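Long-range contact in Slr0280 protein (Synechocystis sp., PDB 5H3K), which is of unknown function but carries a phosphodiester glycosidase (NAGPA-type) domain, which suggests, without proof, a role in cleaving sugar phosphodiesters: residues Q55-Q69 and P136-N148. Residues are numbered along the deposited sequence; the frame is centred on the assembly and turned at random.
Sequences QISIDGKSYPVAWGQ and PLQAQGNTLVMPN
A parallel strand pairing inside a mixed beta sheet joins Gln-55, Ile-56 and Ser-57 to Thr-143, Leu-144 and Val-145; the axes of 55-58 and 143-145 approach to 4.4 Å, their directions 32° apart. Three backbone bonds set the register: Leu-144 N to Gln-55 O, Ser-57 N to Leu-144 O, and Met-146 N to Ser-57 O, all 2.9 to 3.0 Å. A water donates to Met-146 O and weakly to Ser-57 O, and accepts weakly from Asp-59 N, so it bridges the segments just beyond the last strand bond. Ile-56 and Leu-144 share one face of the sheet, and Met-146 sets its CG 3.7 Å from Ile-58 CG1. On the other face Thr-143 CG2 meets Ser-57 CB at 3.7 Å.

Trp-67 comes from the neighbouring strand and covers the hairpin formed by 138-140 and 143-145. Leu-144 CB stands over the five-membered ring, 3.6 Å from its centroid and only 3° off the normal, a CH-pi contact. The indole NE1 donates to Asn-142 O at 3.0 Å; this oxygen lies near the ring plane, although the donor sits well above the carbonyl plane. CH2 of the six-membered ring reaches Ala-139 CB at 3.4 Å. With chi1 at 63°, CG lies between backbone N and carbonyl carbon, which turns the indole over the hairpin. Replacing the indole by an alanine is likely to leave Asn-142 O without its NE1 donor and to uncover Leu-144 CB and Ala-139 CB. Further along, Gln-69 NE2 donates to Leu-137 O at 3.1 Å and is also bonded to Thr-78 OG1.

Strand 75-81 packs against this layer, Leu-80 touching both Trp-67 and Leu-144, while Leu-89 of helix 82-89 packs on Ile-56 and Ile-58.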
ATOM      1  N   GLN A  55      -1.041  14.179 -14.073  1.00 14.16           N
ATOM      2  CA  GLN A  55      -2.036  15.111 -13.548  1.00 13.97           C
ATOM      3  C   GLN A  55      -3.140  15.400 -14.559  1.00 14.28           C
ATOM      4  O   GLN A  55      -2.894  15.482 -15.760  1.00 11.78           O
ATOM      5  CB  GLN A  55      -1.376  16.443 -13.188  1.00 16.45           C
ATOM      6  CG  GLN A  55      -0.142  16.332 -12.307  1.00 21.17           C
ATOM      7  CD  GLN A  55      -0.336  17.004 -10.978  1.00 27.97           C
ATOM      8  OE1 GLN A  55      -0.029  18.186 -10.814  1.00 30.75           O
ATOM      9  NE2 GLN A  55      -0.865  16.260 -10.016  1.00 28.60           N
ATOM     10  N   ILE A  56      -4.357  15.572 -14.055  1.00 12.05           N
ATOM     11  CA  ILE A  56      -5.447  16.111 -14.855  1.00  9.79           C
ATOM     12  C   ILE A  56      -5.929  17.361 -14.145  1.00 15.62           C
ATOM     13  O   ILE A  56      -5.768  17.488 -12.925  1.00 14.89           O
ATOM     14  CB  ILE A  56      -6.602  15.102 -15.060  1.00 11.93           C
ATOM     15  CG1 ILE A  56      -7.227  14.681 -13.728  1.00 11.06           C
ATOM     16  CG2 ILE A  56      -6.107  13.880 -15.827  1.00 13.93           C
ATOM     17  CD1 ILE A  56      -8.534  13.893 -13.895  1.00 12.47           C
ATOM     18  N   SER A  57      -6.491  18.299 -14.900  1.00 11.26           N
ATOM     19  CA  SER A  57      -6.982  19.536 -14.310  1.00 14.14           C
ATOM     20  C   SER A  57      -8.483  19.649 -14.505  1.00 13.67           C
ATOM     21  O   SER A  57      -8.987  19.450 -15.608  1.00 14.75           O
ATOM     22  CB  SER A  57      -6.278  20.737 -14.931  1.00 16.35           C
ATOM     23  OG  SER A  57      -6.767  21.927 -14.350  1.00 22.62           O
ATOM     24  N   ILE A  58      -9.201  19.943 -13.422  1.00 15.38           N
ATOM     25  CA  ILE A  58     -10.647  20.130 -13.463  1.00 17.08           C
ATOM     26  C   ILE A  58     -11.004  21.417 -12.723  1.00 16.87           C
ATOM     27  O   ILE A  58     -10.699  21.549 -11.533  1.00 17.09           O
ATOM     28  CB  ILE A  58     -11.387  18.974 -12.763  1.00 15.72           C
ATOM     29  CG1 ILE A  58     -11.063  17.630 -13.426  1.00 15.64           C
ATOM     30  CG2 ILE A  58     -12.880  19.223 -12.776  1.00 16.49           C
ATOM     31  CD1 ILE A  58     -11.735  16.439 -12.748  1.00 15.58           C
ATOM     32  N   ASP A  59     -11.649  22.353 -13.414  1.00 17.69           N
ATOM     33  CA  ASP A  59     -11.989  23.649 -12.820  1.00 20.29           C
ATOM     34  C   ASP A  59     -10.761  24.313 -12.175  1.00 18.05           C
ATOM     35  O   ASP A  59     -10.843  24.854 -11.080  1.00 20.85           O
ATOM     36  CB  ASP A  59     -13.134  23.498 -11.804  1.00 19.44           C
ATOM     37  CG  ASP A  59     -13.712  24.835 -11.362  1.00 26.25           C
ATOM     38  OD1 ASP A  59     -13.438  25.854 -12.036  1.00 27.55           O
ATOM     39  OD2 ASP A  59     -14.445  24.869 -10.346  1.00 22.77           O
ATOM     40  N   GLY A  60      -9.616  24.244 -12.851  1.00 18.10           N
ATOM     41  CA  GLY A  60      -8.415  24.924 -12.396  1.00 17.73           C
ATOM     42  C   GLY A  60      -7.652  24.261 -11.261  1.00 20.44           C
ATOM     43  O   GLY A  60      -6.689  24.832 -10.740  1.00 22.26           O
ATOM     44  N   LYS A  61      -8.077  23.064 -10.864  1.00 17.49           N
ATOM     45  CA  LYS A  61      -7.376  22.331  -9.812  1.00 21.21           C
ATOM     46  C   LYS A  61      -6.799  21.036 -10.375  1.00 16.96           C
ATOM     47  O   LYS A  61      -7.438  20.372 -11.189  1.00 13.53           O
ATOM     48  CB  LYS A  61      -8.311  22.042  -8.635  1.00 19.20           C
ATOM     49  CG  LYS A  61      -8.909  23.294  -8.007  1.00 23.54           C
ATOM     50  CD  LYS A  61      -7.852  24.374  -7.761  1.00 30.60           C
ATOM     51  CE  LYS A  61      -7.199  24.274  -6.375  1.00 42.40           C
ATOM     52  NZ  LYS A  61      -6.423  25.517  -6.022  1.00 37.06           N
ATOM     53  N   SER A  62      -5.582  20.694  -9.960  1.00 18.57           N
ATOM     54  CA  SER A  62      -4.920  19.497 -10.469  1.00 15.20           C
ATOM     55  C   SER A  62      -5.111  18.317  -9.532  1.00 16.74           C
ATOM     56  O   SER A  62      -5.064  18.468  -8.303  1.00 14.23           O
ATOM     57  CB  SER A  62      -3.428  19.743 -10.683  1.00 19.23           C
ATOM     58  OG  SER A  62      -3.224  20.703 -11.703  1.00 29.82           O
ATOM     59  N   TYR A  63      -5.327  17.145 -10.123  1.00 12.85           N
ATOM     60  CA  TYR A  63      -5.515  15.906  -9.369  1.00  9.43           C
ATOM     61  C   TYR A  63      -4.571  14.843  -9.928  1.00 12.88           C
ATOM     62  O   TYR A  63      -4.256  14.859 -11.116  1.00 10.75           O
ATOM     63  CB  TYR A  63      -6.974  15.458  -9.469  1.00 12.10           C
ATOM     64  CG  TYR A  63      -7.943  16.478  -8.933  1.00 15.07           C
ATOM     65  CD1 TYR A  63      -8.613  17.349  -9.786  1.00 15.33           C
ATOM     66  CD2 TYR A  63      -8.173  16.588  -7.570  1.00 14.74           C
ATOM     67  CE1 TYR A  63      -9.502  18.300  -9.291  1.00 16.82           C
ATOM     68  CE2 TYR A  63      -9.052  17.527  -7.067  1.00 16.64           C
ATOM     69  CZ  TYR A  63      -9.718  18.378  -7.930  1.00 18.08           C
ATOM     70  OH  TYR A  63     -10.596  19.312  -7.424  1.00 18.38           O
ATOM     71  N   PRO A  64      -4.080  13.937  -9.065  1.00 10.03           N
ATOM     72  CA  PRO A  64      -3.130  12.897  -9.483  1.00 11.77           C
ATOM     73  C   PRO A  64      -3.827  11.773 -10.253  1.00 12.65           C
ATOM     74  O   PRO A  64      -4.359  10.839  -9.650  1.00 12.87           O
ATOM     75  CB  PRO A  64      -2.590  12.370  -8.155  1.00 13.34           C
ATOM     76  CG  PRO A  64      -3.749  12.586  -7.181  1.00 11.41           C
ATOM     77  CD  PRO A  64      -4.389  13.878  -7.621  1.00 13.28           C
ATOM     78  N   VAL A  65      -3.843  11.882 -11.578  1.00 10.08           N
ATOM     79  CA  VAL A  65      -4.429  10.862 -12.439  1.00 10.74           C
ATOM     80  C   VAL A  65      -3.499  10.622 -13.626  1.00 12.65           C
ATOM     81  O   VAL A  65      -3.150  11.568 -14.341  1.00 14.13           O
ATOM     82  CB  VAL A  65      -5.819  11.277 -12.982  1.00  9.93           C
ATOM     83  CG1 VAL A  65      -6.330  10.232 -13.979  1.00  9.98           C
ATOM     84  CG2 VAL A  65      -6.817  11.468 -11.852  1.00 10.12           C
ATOM     85  N   ALA A  66      -3.095   9.370 -13.838  1.00  9.16           N
ATOM     86  CA  ALA A  66      -2.248   9.054 -14.983  1.00 12.40           C
ATOM     87  C   ALA A  66      -3.052   9.173 -16.278  1.00 10.29           C
ATOM     88  O   ALA A  66      -4.200   8.724 -16.354  1.00 10.85           O
ATOM     89  CB  ALA A  66      -1.665   7.648 -14.845  1.00 13.64           C
ATOM     90  N   TRP A  67      -2.453   9.779 -17.297  1.00  9.93           N
ATOM     91  CA  TRP A  67      -3.090   9.852 -18.605  1.00 13.01           C
ATOM     92  C   TRP A  67      -2.061   9.649 -19.707  1.00 14.83           C
ATOM     93  O   TRP A  67      -0.853   9.842 -19.504  1.00 12.94           O
ATOM     94  CB  TRP A  67      -3.817  11.192 -18.794  1.00  9.29           C
ATOM     95  CG  TRP A  67      -2.887  12.342 -18.753  1.00 13.97           C
ATOM     96  CD1 TRP A  67      -2.500  13.042 -17.652  1.00 10.69           C
ATOM     97  CD2 TRP A  67      -2.204  12.930 -19.869  1.00 13.90           C
ATOM     98  NE1 TRP A  67      -1.614  14.029 -18.011  1.00 15.61           N
ATOM     99  CE2 TRP A  67      -1.418  13.984 -19.366  1.00 15.62           C
ATOM    100  CE3 TRP A  67      -2.184  12.670 -21.243  1.00 13.60           C
ATOM    101  CZ2 TRP A  67      -0.613  14.776 -20.191  1.00 18.30           C
ATOM    102  CZ3 TRP A  67      -1.388  13.460 -22.059  1.00 15.75           C
ATOM    103  CH2 TRP A  67      -0.610  14.495 -21.528  1.00 14.60           C
ATOM    104  N   GLY A  68      -2.548   9.232 -20.867  1.00 12.32           N
ATOM    105  CA  GLY A  68      -1.712   9.117 -22.047  1.00 15.28           C
ATOM    106  C   GLY A  68      -2.546   9.317 -23.299  1.00 15.15           C
ATOM    107  O   GLY A  68      -3.747   9.035 -23.307  1.00 15.60           O
ATOM    108  N   GLN A  69      -1.911   9.823 -24.352  1.00 15.88           N
ATOM    109  CA  GLN A  69      -2.577  10.002 -25.632  1.00 20.41           C
ATOM    110  C   GLN A  69      -1.793   9.288 -26.716  1.00 18.21           C
ATOM    111  O   GLN A  69      -0.560   9.290 -26.704  1.00 17.87           O
ATOM    112  CB  GLN A  69      -2.735  11.492 -25.967  1.00 15.87           C
ATOM    113  CG  GLN A  69      -3.848  12.175 -25.195  1.00 17.33           C
ATOM    114  CD  GLN A  69      -3.973  13.656 -25.516  1.00 20.78           C
ATOM    115  OE1 GLN A  69      -2.982  14.329 -25.813  1.00 25.89           O
ATOM    116  NE2 GLN A  69      -5.198  14.170 -25.460  1.00 20.64           N
ATOM    117  N   PRO A 136     -12.673  18.323 -28.057  1.00 36.13           N
ATOM    118  CA  PRO A 136     -11.318  17.748 -28.073  1.00 31.55           C
ATOM    119  C   PRO A 136     -10.522  17.938 -26.771  1.00 34.72           C
ATOM    120  O   PRO A 136     -10.514  19.029 -26.189  1.00 32.63           O
ATOM    121  CB  PRO A 136     -10.656  18.484 -29.240  1.00 40.76           C
ATOM    122  CG  PRO A 136     -11.794  18.665 -30.222  1.00 34.00           C
ATOM    123  CD  PRO A 136     -13.043  18.885 -29.372  1.00 30.78           C
ATOM    124  N   LEU A 137      -9.872  16.858 -26.327  1.00 34.52           N
ATOM    125  CA  LEU A 137      -9.138  16.815 -25.059  1.00 23.87           C
ATOM    126  C   LEU A 137      -7.699  17.281 -25.241  1.00 27.56           C
ATOM    127  O   LEU A 137      -6.935  16.671 -25.997  1.00 27.66           O
ATOM    128  CB  LEU A 137      -9.131  15.381 -24.519  1.00 23.34           C
ATOM    129  CG  LEU A 137     -10.474  14.874 -24.002  1.00 24.65           C
ATOM    130  CD1 LEU A 137     -10.527  13.346 -23.917  1.00 22.97           C
ATOM    131  CD2 LEU A 137     -10.700  15.477 -22.647  1.00 23.59           C
ATOM    132  N   GLN A 138      -7.316  18.346 -24.541  1.00 22.41           N
ATOM    133  CA  GLN A 138      -6.009  18.952 -24.780  1.00 28.26           C
ATOM    134  C   GLN A 138      -5.053  18.888 -23.602  1.00 23.30           C
ATOM    135  O   GLN A 138      -5.399  19.239 -22.475  1.00 24.51           O
ATOM    136  CB  GLN A 138      -6.143  20.405 -25.257  1.00 30.76           C
ATOM    137  CG  GLN A 138      -6.592  20.552 -26.706  1.00 34.33           C
ATOM    138  CD  GLN A 138      -5.934  21.732 -27.403  1.00 26.45           C
ATOM    139  OE1 GLN A 138      -5.165  22.477 -26.795  1.00 31.94           O
ATOM    140  NE2 GLN A 138      -6.225  21.896 -28.685  1.00 35.12           N
ATOM    141  N   ALA A 139      -3.831  18.458 -23.895  1.00 27.84           N
ATOM    142  CA  ALA A 139      -2.790  18.328 -22.891  1.00 26.11           C
ATOM    143  C   ALA A 139      -1.934  19.575 -22.847  1.00 31.01           C
ATOM    144  O   ALA A 139      -1.703  20.217 -23.870  1.00 32.27           O
ATOM    145  CB  ALA A 139      -1.933  17.127 -23.189  1.00 27.10           C
ATOM    146  N   GLN A 140      -1.449  19.898 -21.658  1.00 25.51           N
ATOM    147  CA  GLN A 140      -0.588  21.046 -21.458  1.00 29.90           C
ATOM    148  C   GLN A 140       0.613  20.561 -20.663  1.00 33.36           C
ATOM    149  O   GLN A 140       0.691  20.749 -19.443  1.00 30.90           O
ATOM    150  CB  GLN A 140      -1.347  22.122 -20.691  1.00 33.84           C
ATOM    151  CG  GLN A 140      -0.655  23.460 -20.610  1.00 40.80           C
ATOM    152  CD  GLN A 140      -1.650  24.592 -20.444  1.00 49.20           C
ATOM    153  OE1 GLN A 140      -2.809  24.471 -20.850  1.00 45.19           O
ATOM    154  NE2 GLN A 140      -1.208  25.696 -19.843  1.00 44.22           N
ATOM    155  N   GLY A 141       1.536  19.900 -21.353  1.00 33.98           N
ATOM    156  CA  GLY A 141       2.689  19.307 -20.703  1.00 33.15           C
ATOM    157  C   GLY A 141       2.299  18.063 -19.927  1.00 27.18           C
ATOM    158  O   GLY A 141       1.799  17.093 -20.501  1.00 28.69           O
ATOM    159  N   ASN A 142       2.514  18.104 -18.615  1.00 23.45           N
ATOM    160  CA  ASN A 142       2.247  16.964 -17.755  1.00 22.99           C
ATOM    161  C   ASN A 142       0.771  16.877 -17.337  1.00 25.78           C
ATOM    162  O   ASN A 142       0.335  15.881 -16.746  1.00 20.25           O
ATOM    163  CB  ASN A 142       3.167  17.031 -16.533  1.00 26.52           C
ATOM    164  CG  ASN A 142       2.966  15.874 -15.586  1.00 31.06           C
ATOM    165  OD1 ASN A 142       3.260  14.727 -15.919  1.00 35.21           O
ATOM    166  ND2 ASN A 142       2.473  16.168 -14.385  1.00 32.07           N
ATOM    167  N   THR A 143       0.000  17.910 -17.676  1.00 20.71           N
ATOM    168  CA  THR A 143      -1.379  18.022 -17.210  1.00 20.16           C
ATOM    169  C   THR A 143      -2.419  17.972 -18.337  1.00 21.56           C
ATOM    170  O   THR A 143      -2.408  18.806 -19.244  1.00 23.03           O
ATOM    171  CB  THR A 143      -1.584  19.320 -16.414  1.00 20.73           C
ATOM    172  OG1 THR A 143      -0.653  19.363 -15.326  1.00 24.20           O
ATOM    173  CG2 THR A 143      -3.006  19.382 -15.865  1.00 17.65           C
ATOM    174  N   LEU A 144      -3.316  16.991 -18.280  1.00 14.90           N
ATOM    175  CA  LEU A 144      -4.409  16.908 -19.244  1.00 13.79           C
ATOM    176  C   LEU A 144      -5.564  17.767 -18.748  1.00 15.97           C
ATOM    177  O   LEU A 144      -6.066  17.560 -17.642  1.00 15.23           O
ATOM    178  CB  LEU A 144      -4.876  15.461 -19.409  1.00 13.64           C
ATOM    179  CG  LEU A 144      -6.092  15.170 -20.305  1.00 15.10           C
ATOM    180  CD1 LEU A 144      -5.793  15.459 -21.774  1.00 18.73           C
ATOM    181  CD2 LEU A 144      -6.522  13.722 -20.144  1.00 14.70           C
ATOM    182  N   VAL A 145      -5.998  18.733 -19.552  1.00 16.42           N
ATOM    183  CA  VAL A 145      -7.080  19.609 -19.126  1.00 13.62           C
ATOM    184  C   VAL A 145      -8.432  19.000 -19.474  1.00 16.63           C
ATOM    185  O   VAL A 145      -8.750  18.800 -20.649  1.00 18.62           O
ATOM    186  CB  VAL A 145      -6.952  21.016 -19.760  1.00 16.75           C
ATOM    187  CG1 VAL A 145      -8.067  21.931 -19.252  1.00 14.78           C
ATOM    188  CG2 VAL A 145      -5.587  21.608 -19.447  1.00 18.13           C
ATOM    189  N   MET A 146      -9.226  18.699 -18.452  1.00 13.06           N
ATOM    190  CA  MET A 146     -10.525  18.079 -18.666  1.00 17.32           C
ATOM    191  C   MET A 146     -11.514  19.103 -19.226  1.00 18.83           C
ATOM    192  O   MET A 146     -11.440  20.293 -18.907  1.00 19.68           O
ATOM    193  CB  MET A 146     -11.056  17.447 -17.374  1.00 15.61           C
ATOM    194  CG  MET A 146     -10.122  16.401 -16.767  1.00 17.34           C
ATOM    195  SD  MET A 146      -9.741  15.050 -17.911  1.00 19.11           S
ATOM    196  CE  MET A 146     -11.380  14.382 -18.168  1.00 18.97           C
ATOM    197  N   PRO A 147     -12.444  18.643 -20.069  1.00 18.75           N
ATOM    198  CA  PRO A 147     -13.317  19.597 -20.751  1.00 20.44           C
ATOM    199  C   PRO A 147     -14.384  20.146 -19.815  1.00 17.75           C
ATOM    200  O   PRO A 147     -14.734  19.506 -18.821  1.00 17.42           O
ATOM    201  CB  PRO A 147     -13.962  18.749 -21.852  1.00 22.59           C
ATOM    202  CG  PRO A 147     -13.990  17.352 -21.283  1.00 22.69           C
ATOM    203  CD  PRO A 147     -12.768  17.241 -20.405  1.00 18.08           C
ATOM    204  N   ASN A 148     -14.887  21.330 -20.141  1.00 18.68           N
ATOM    205  CA  ASN A 148     -16.012  21.923 -19.430  1.00 17.18           C
ATOM    206  C   ASN A 148     -17.321  21.235 -19.840  1.00 19.42           C
ATOM    207  O   ASN A 148     -17.698  21.249 -21.009  1.00 19.35           O
ATOM    208  CB  ASN A 148     -16.064  23.418 -19.753  1.00 23.12           C
ATOM    209  CG  ASN A 148     -16.942  24.204 -18.795  1.00 30.83           C
ATOM    210  OD1 ASN A 148     -17.462  23.667 -17.812  1.00 31.22           O
ATOM    211  ND2 ASN A 148     -17.110  25.494 -19.083  1.00 32.44           N
TER
HETATM  212  O   HOH W   1     -11.050  22.005 -16.773  1.00 19.84           O